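Local coordinates for protein peptidase S15/CocE/NonD (PDB 4PF1) that probably removes residues from the amino-terminal ends of peptides, acting as a serine aminopeptidase of the alpha/beta hydrolase fold, at residues A[302-305]-A[306-309]; A[160-163]-A[164-168]; A[324-327]-A[328-332]. All coordinates share one frame; numbering follows the deposited sequence.

Along the chain, interaction 2 (160-168) comes first, then interaction 1 (302-309) and interaction 3 (324-332). All three belong to the alpha/beta hydrolase domain and hang on its central mixed sheet: helix 162-169 follows strand 154-160, helix 301-309 joins strand 287-292 to strand 319-324, and the 324-332 loop leaves the end of that last strand. The centres of interactions 1 and 2 lie about 15 Å apart, as do those of 2 and 3; 1 and 3 are about 17 Å apart and do not touch. Leu305 packs on Leu168, while Ser161 OG probably hydrogen-bonds His328 NE2, consistent with a Ser-His-Asp triad completed by Asp295.

Interaction 1 of 3, residues A[302-305]-A[306-309]; sequences SPKL and YKVL
Lys307 lies against Lys304 one turn back on helix 301-309, and its side chain can be followed atom by atom. CB rests beside two backbone carbonyls, 3.5 Å from Pro303 O. CG points away from its own amide nitrogen (chi1 -172°), and CG and CD carry the chain outward until it bends at its last two torsions. The bend brings CE alongside both CE and CD of the neighbouring lysine: Lys307 CE lies 3.7 Å from Lys304 CE, the two chains crossing obliquely, methylene on methylene. At the tip, Lys307 NZ stops 3.8 Å from Lys304 CE, and the two NZ atoms of Lys304 and Lys307 remain 5.0 Å apart. Lys304 sends its own ammonium elsewhere, to a salt bridge with Asp275 and a hydrogen bond with Tyr300 OH.

Beneath the lysines runs the regular i to i+4 bonding of the helix, exemplified by Lys307 N to Pro303 O at 3.0 Å. On the buried side, Leu309 CD1 meets Leu305 CD2 at 4.2 Å, and both leucines press on Leu278 of helix 274-279. The ring of Tyr306 meets that of Phe321 of strand 319-324, the planes about 15° apart, and its hydroxyl is hydrogen-bonded to Asp390. Helix 301-309 is the beta-alpha-beta crossover between strands 287-292 and 319-324, with leucines toward the neighbouring helix and the sheet, lysines on its outer side.

The chemistry is that of two long amphipathic chains: aliphatic stems can share a contact while the like charges stay apart, and Asp275 probably offsets the positive charge of Lys304.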
loop_
_atom_site.group_PDB
_atom_site.type_symbol
_atom_site.label_atom_id
_atom_site.label_comp_id
_atom_site.label_asym_id
_atom_site.label_seq_id
_atom_site.Cartn_x
_atom_site.Cartn_y
_atom_site.Cartn_z
ATOM N N SER A 302 -27.059 -7.273 -21.996
ATOM C CA SER A 302 -26.369 -8.198 -22.903
ATOM C C SER A 302 -27.009 -9.620 -22.967
ATOM O O SER A 302 -27.302 -10.066 -24.081
ATOM C CB SER A 302 -24.887 -8.277 -22.565
ATOM O OG SER A 302 -24.305 -6.983 -22.614
ATOM N N PRO A 303 -27.296 -10.334 -21.836
ATOM C CA PRO A 303 -27.946 -11.656 -21.966
ATOM C C PRO A 303 -29.363 -11.571 -22.553
ATOM O O PRO A 303 -29.755 -12.460 -23.311
ATOM C CB PRO A 303 -27.959 -12.198 -20.538
ATOM C CG PRO A 303 -27.805 -11.018 -19.672
ATOM C CD PRO A 303 -27.019 -10.007 -20.421
ATOM N N LYS A 304 -30.117 -10.486 -22.240
ATOM C CA LYS A 304 -31.465 -10.281 -22.793
ATOM C C LYS A 304 -31.379 -10.016 -24.308
ATOM O O LYS A 304 -32.251 -10.464 -25.054
ATOM C CB LYS A 304 -32.201 -9.131 -22.068
ATOM C CG LYS A 304 -33.688 -9.003 -22.431
ATOM C CD LYS A 304 -34.583 -9.920 -21.593
ATOM C CE LYS A 304 -36.000 -9.991 -22.118
ATOM N NZ LYS A 304 -36.763 -8.737 -21.874
ATOM N N LEU A 305 -30.298 -9.329 -24.762
ATOM C CA LEU A 305 -30.051 -9.065 -26.186
ATOM C C LEU A 305 -29.862 -10.365 -26.945
ATOM O O LEU A 305 -30.518 -10.567 -27.962
ATOM C CB LEU A 305 -28.822 -8.162 -26.393
ATOM C CG LEU A 305 -29.045 -6.661 -26.345
ATOM C CD1 LEU A 305 -27.727 -5.924 -26.507
ATOM C CD2 LEU A 305 -30.040 -6.205 -27.416
ATOM N N TYR A 306 -28.982 -11.265 -26.439
ATOM C CA TYR A 306 -28.756 -12.567 -27.069
ATOM C C TYR A 306 -30.058 -13.381 -27.108
ATOM O O TYR A 306 -30.369 -13.965 -28.138
ATOM C CB TYR A 306 -27.636 -13.363 -26.354
ATOM C CG TYR A 306 -27.562 -14.817 -26.787
ATOM C CD1 TYR A 306 -26.994 -15.176 -28.007
ATOM C CD2 TYR A 306 -28.123 -15.825 -26.008
ATOM C CE1 TYR A 306 -26.946 -16.506 -28.419
ATOM C CE2 TYR A 306 -28.103 -17.156 -26.422
ATOM C CZ TYR A 306 -27.518 -17.492 -27.631
ATOM O OH TYR A 306 -27.491 -18.805 -28.033
ATOM N N LYS A 307 -30.819 -13.398 -25.988
ATOM C CA LYS A 307 -32.071 -14.154 -25.859
ATOM C C LYS A 307 -33.097 -13.786 -26.945
ATOM O O LYS A 307 -33.760 -14.679 -27.476
ATOM C CB LYS A 307 -32.685 -13.953 -24.460
ATOM C CG LYS A 307 -33.886 -14.867 -24.170
ATOM C CD LYS A 307 -34.387 -14.770 -22.720
ATOM C CE LYS A 307 -35.256 -13.559 -22.444
ATOM N NZ LYS A 307 -36.522 -13.565 -23.231
ATOM N N VAL A 308 -33.216 -12.490 -27.281
ATOM C CA VAL A 308 -34.201 -12.029 -28.266
ATOM C C VAL A 308 -33.652 -12.080 -29.715
ATOM O O VAL A 308 -34.438 -12.243 -30.649
ATOM C CB VAL A 308 -34.772 -10.618 -27.925
ATOM C CG1 VAL A 308 -35.351 -10.578 -26.512
ATOM C CG2 VAL A 308 -33.724 -9.520 -28.113
ATOM N N LEU A 309 -32.323 -11.936 -29.901
ATOM C CA LEU A 309 -31.729 -11.889 -31.243
ATOM C C LEU A 309 -31.232 -13.258 -31.744
ATOM O O LEU A 309 -31.083 -13.429 -32.955
ATOM C CB LEU A 309 -30.594 -10.845 -31.314
ATOM C CG LEU A 309 -31.001 -9.374 -31.060
ATOM C CD1 LEU A 309 -29.783 -8.486 -30.945
ATOM C CD2 LEU A 309 -31.940 -8.850 -32.149
#

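Interaction 2 of 3, residues A[160-163]-A[164-168]; sequences GSYE and GYTTL
Tyr165 turns the edge of its ring toward the face of Tyr162, a T-shaped pair with centroids 5.9 Å apart and planes at 70°. Thr166 addresses the same ring differently: its side chain crosses that of Tyr162 at about a right angle and sets CG2 at the ring edge, 4.0 Å from Tyr162 CD1. Outside the segment the hydroxyl of Tyr162 bonds Asn119 N, that of Tyr165 bonds Lys120 O, and Thr166 OG1 reaches Arg66 O.

These side chains start helix 162-169 just beyond the sharp turn that carries Ser161, the nucleophile elbow of alpha/beta hydrolases. Ser161, the probable nucleophile, has a positive phi of 61°, the strained backbone expected there. Gly164 suits the tight turn, since a CB on it would lie only 3.1 Å from Ser161 O.

Thr167 turns back onto the preceding helical turn. With OG1 beside its own backbone nitrogen (chi1 -68°), the hydroxyl donates to Glu163 O over 2.7 Å, slightly tilted from the carbonyl plane. The amide of the same residue reaches that oxygen from well above the plane, Thr167 N to Glu163 O 3.2 Å.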
loop_
_atom_site.group_PDB
_atom_site.type_symbol
_atom_site.label_atom_id
_atom_site.label_comp_id
_atom_site.label_asym_id
_atom_site.label_seq_id
_atom_site.Cartn_x
_atom_site.Cartn_y
_atom_site.Cartn_z
ATOM N N GLY A 160 -18.946 0.503 -25.129
ATOM C CA GLY A 160 -19.611 -0.012 -23.939
ATOM C C GLY A 160 -20.558 0.973 -23.284
ATOM O O GLY A 160 -20.382 2.188 -23.418
ATOM N N SER A 161 -21.564 0.445 -22.544
ATOM C CA SER A 161 -22.572 1.225 -21.804
ATOM C C SER A 161 -23.398 2.116 -22.764
ATOM O O SER A 161 -24.067 1.577 -23.651
ATOM C CB SER A 161 -21.906 2.049 -20.704
ATOM O OG SER A 161 -22.826 2.408 -19.690
ATOM N N TYR A 162 -23.333 3.467 -22.608
ATOM C CA TYR A 162 -24.011 4.419 -23.502
ATOM C C TYR A 162 -23.436 4.290 -24.917
ATOM O O TYR A 162 -24.182 4.349 -25.893
ATOM C CB TYR A 162 -23.848 5.859 -22.983
ATOM C CG TYR A 162 -24.915 6.834 -23.443
ATOM C CD1 TYR A 162 -24.988 7.243 -24.775
ATOM C CD2 TYR A 162 -25.767 7.448 -22.529
ATOM C CE1 TYR A 162 -25.929 8.185 -25.194
ATOM C CE2 TYR A 162 -26.712 8.388 -22.937
ATOM C CZ TYR A 162 -26.780 8.764 -24.269
ATOM O OH TYR A 162 -27.702 9.702 -24.672
ATOM N N GLU A 163 -22.109 4.066 -25.018
ATOM C CA GLU A 163 -21.425 3.853 -26.298
ATOM C C GLU A 163 -21.842 2.506 -26.905
ATOM O O GLU A 163 -21.748 2.323 -28.113
ATOM C CB GLU A 163 -19.900 3.931 -26.127
ATOM C CG GLU A 163 -19.417 5.307 -25.689
ATOM C CD GLU A 163 -17.952 5.413 -25.310
ATOM O OE1 GLU A 163 -17.227 4.398 -25.407
ATOM O OE2 GLU A 163 -17.529 6.521 -24.914
ATOM N N GLY A 164 -22.318 1.594 -26.056
ATOM C CA GLY A 164 -22.861 0.307 -26.471
ATOM C C GLY A 164 -24.263 0.480 -27.013
ATOM O O GLY A 164 -24.643 -0.179 -27.982
ATOM N N TYR A 165 -25.035 1.399 -26.395
ATOM C CA TYR A 165 -26.387 1.769 -26.823
ATOM C C TYR A 165 -26.319 2.420 -28.209
ATOM O O TYR A 165 -27.120 2.080 -29.077
ATOM C CB TYR A 165 -27.045 2.715 -25.786
ATOM C CG TYR A 165 -28.282 3.437 -26.280
ATOM C CD1 TYR A 165 -29.538 2.846 -26.198
ATOM C CD2 TYR A 165 -28.202 4.734 -26.785
ATOM C CE1 TYR A 165 -30.680 3.510 -26.644
ATOM C CE2 TYR A 165 -29.336 5.399 -27.251
ATOM C CZ TYR A 165 -30.576 4.787 -27.165
ATOM O OH TYR A 165 -31.706 5.442 -27.588
ATOM N N THR A 166 -25.342 3.334 -28.424
ATOM C CA THR A 166 -25.176 4.007 -29.721
ATOM C C THR A 166 -24.720 3.002 -30.783
ATOM O O THR A 166 -25.128 3.125 -31.931
ATOM C CB THR A 166 -24.231 5.211 -29.629
ATOM O OG1 THR A 166 -22.939 4.776 -29.224
ATOM C CG2 THR A 166 -24.749 6.299 -28.695
ATOM N N THR A 167 -23.917 1.979 -30.381
ATOM C CA THR A 167 -23.449 0.896 -31.261
ATOM C C THR A 167 -24.665 0.098 -31.782
ATOM O O THR A 167 -24.725 -0.221 -32.972
ATOM C CB THR A 167 -22.435 0.002 -30.503
ATOM O OG1 THR A 167 -21.242 0.747 -30.253
ATOM C CG2 THR A 167 -22.089 -1.279 -31.257
ATOM N N LEU A 168 -25.638 -0.198 -30.893
ATOM C CA LEU A 168 -26.865 -0.911 -31.261
ATOM C C LEU A 168 -27.705 -0.093 -32.245
ATOM O O LEU A 168 -28.313 -0.662 -33.155
ATOM C CB LEU A 168 -27.706 -1.241 -30.016
ATOM C CG LEU A 168 -27.118 -2.238 -29.019
ATOM C CD1 LEU A 168 -27.924 -2.244 -27.739
ATOM C CD2 LEU A 168 -27.045 -3.649 -29.611
#

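Interaction 3 of 3, residues A[324-327]-A[328-332]; sequences GPWN and HGQGR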
loop_
_atom_site.group_PDB
_atom_site.type_symbol
_atom_site.label_atom_id
_atom_site.label_comp_id
_atom_site.label_asym_id
_atom_site.label_seq_id
_atom_site.Cartn_x
_atom_site.Cartn_y
_atom_site.Cartn_z
ATOM N N GLY A 324 -18.054 -12.779 -19.920
ATOM C CA GLY A 324 -16.802 -12.852 -19.172
ATOM C C GLY A 324 -16.928 -12.565 -17.685
ATOM O O GLY A 324 -17.975 -12.096 -17.230
ATOM N N PRO A 325 -15.852 -12.829 -16.891
ATOM C CA PRO A 325 -15.919 -12.566 -15.437
ATOM C C PRO A 325 -15.599 -11.103 -15.159
ATOM O O PRO A 325 -14.619 -10.773 -14.479
ATOM C CB PRO A 325 -14.843 -13.502 -14.884
ATOM C CG PRO A 325 -13.791 -13.520 -15.965
ATOM C CD PRO A 325 -14.519 -13.340 -17.286
ATOM N N TRP A 326 -16.405 -10.220 -15.733
ATOM C CA TRP A 326 -16.094 -8.812 -15.749
ATOM C C TRP A 326 -17.094 -7.944 -15.053
ATOM O O TRP A 326 -18.293 -8.217 -15.074
ATOM C CB TRP A 326 -15.978 -8.345 -17.216
ATOM C CG TRP A 326 -14.988 -9.126 -18.032
ATOM C CD1 TRP A 326 -13.713 -9.458 -17.677
ATOM C CD2 TRP A 326 -15.165 -9.592 -19.377
ATOM N NE1 TRP A 326 -13.090 -10.117 -18.710
ATOM C CE2 TRP A 326 -13.959 -10.219 -19.766
ATOM C CE3 TRP A 326 -16.227 -9.536 -20.297
ATOM C CZ2 TRP A 326 -13.798 -10.820 -21.021
ATOM C CZ3 TRP A 326 -16.072 -10.146 -21.533
ATOM C CH2 TRP A 326 -14.863 -10.763 -21.893
ATOM N N ASN A 327 -16.599 -6.833 -14.502
ATOM C CA ASN A 327 -17.440 -5.771 -13.997
ATOM C C ASN A 327 -17.834 -4.904 -15.213
ATOM O O ASN A 327 -17.566 -5.303 -16.352
ATOM C CB ASN A 327 -16.735 -4.972 -12.881
ATOM C CG ASN A 327 -15.517 -4.164 -13.285
ATOM O OD1 ASN A 327 -15.236 -3.929 -14.457
ATOM N ND2 ASN A 327 -14.808 -3.650 -12.300
ATOM N N HIS A 328 -18.413 -3.723 -14.989
ATOM C CA HIS A 328 -18.877 -2.869 -16.077
ATOM C C HIS A 328 -17.808 -2.520 -17.171
ATOM O O HIS A 328 -18.141 -2.542 -18.356
ATOM C CB HIS A 328 -19.496 -1.585 -15.530
ATOM C CG HIS A 328 -20.194 -0.787 -16.575
ATOM N ND1 HIS A 328 -21.116 -1.366 -17.427
ATOM C CD2 HIS A 328 -20.053 0.515 -16.902
ATOM C CE1 HIS A 328 -21.507 -0.401 -18.237
ATOM N NE2 HIS A 328 -20.902 0.752 -17.951
ATOM N N GLY A 329 -16.576 -2.201 -16.774
ATOM C CA GLY A 329 -15.557 -1.783 -17.738
ATOM C C GLY A 329 -14.444 -2.761 -18.079
ATOM O O GLY A 329 -13.636 -2.475 -18.969
ATOM N N GLN A 330 -14.402 -3.931 -17.409
ATOM C CA GLN A 330 -13.322 -4.923 -17.562
ATOM C C GLN A 330 -13.256 -5.637 -18.929
ATOM O O GLN A 330 -12.182 -6.117 -19.311
ATOM C CB GLN A 330 -13.370 -5.950 -16.443
ATOM C CG GLN A 330 -12.531 -5.524 -15.250
ATOM C CD GLN A 330 -12.581 -6.508 -14.114
ATOM O OE1 GLN A 330 -13.603 -7.154 -13.850
ATOM N NE2 GLN A 330 -11.484 -6.606 -13.389
ATOM N N GLY A 331 -14.370 -5.698 -19.651
ATOM C CA GLY A 331 -14.386 -6.279 -20.992
ATOM C C GLY A 331 -13.634 -5.402 -21.985
ATOM O O GLY A 331 -13.141 -5.891 -23.007
ATOM N N ARG A 332 -13.499 -4.095 -21.652
ATOM C CA ARG A 332 -12.849 -3.073 -22.479
ATOM C C ARG A 332 -11.435 -2.704 -21.967
ATOM O O ARG A 332 -10.808 -1.784 -22.500
ATOM C CB ARG A 332 -13.736 -1.819 -22.540
ATOM C CG ARG A 332 -15.035 -2.032 -23.300
ATOM C CD ARG A 332 -16.002 -0.893 -23.066
ATOM N NE ARG A 332 -16.773 -1.081 -21.838
ATOM C CZ ARG A 332 -17.397 -0.103 -21.192
ATOM N NH1 ARG A 332 -17.345 1.143 -21.648
ATOM N NH2 ARG A 332 -18.082 -0.363 -20.088
#
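Asn327 and Gln330 exchange hydrogen bonds across a tight loop. In one direction the backbone donates to a side chain: Asn327 N bonds Gln330 OE1 at 3.1 Å, nearly straight at 159°, in the carbonyl plane and on a lone pair. In the other direction Asn327 OD1 receives two weak bonds, from Gln330 N at 3.1 Å and from Gly329 N at 3.2 Å, the latter closing an Asx turn. The carboxamide can reach both amides because CG sits between its backbone nitrogen and carbonyl carbon (chi1 66°), which folds it over the turn. The two amide planes are 38° apart. Beyond the loop, Asn327 ND2 bonds Gly454 O and Gln330 NE2 bonds Ser337 O.

Aromatic packing comes next. Gly331 CA makes a CH-pi contact over the six-membered ring of Trp326, 4.0 Å from its centroid, while Gly324 CA and Pro325 CD lie over the opposite face. Trp326 CB also meets Gln330 CB, at 3.6 Å. Replacing Trp326 by an alanine would probably open a gap between Gly324 and Gly331 and leave Thr347 OG1 without its indole NE1-H donor.

A third group gathers at His328: Arg332 NH2 bonds His328 O at 2.8 Å and also lies over the centre of the imidazole face. The ring's nitrogens face Asp295 and Ser161, as in a serine-hydrolase triad.

Reciprocal amide bonding, ring packing and the arginine bond together tie the loop to itself, an arrangement likely to hold the histidine's backbone steady.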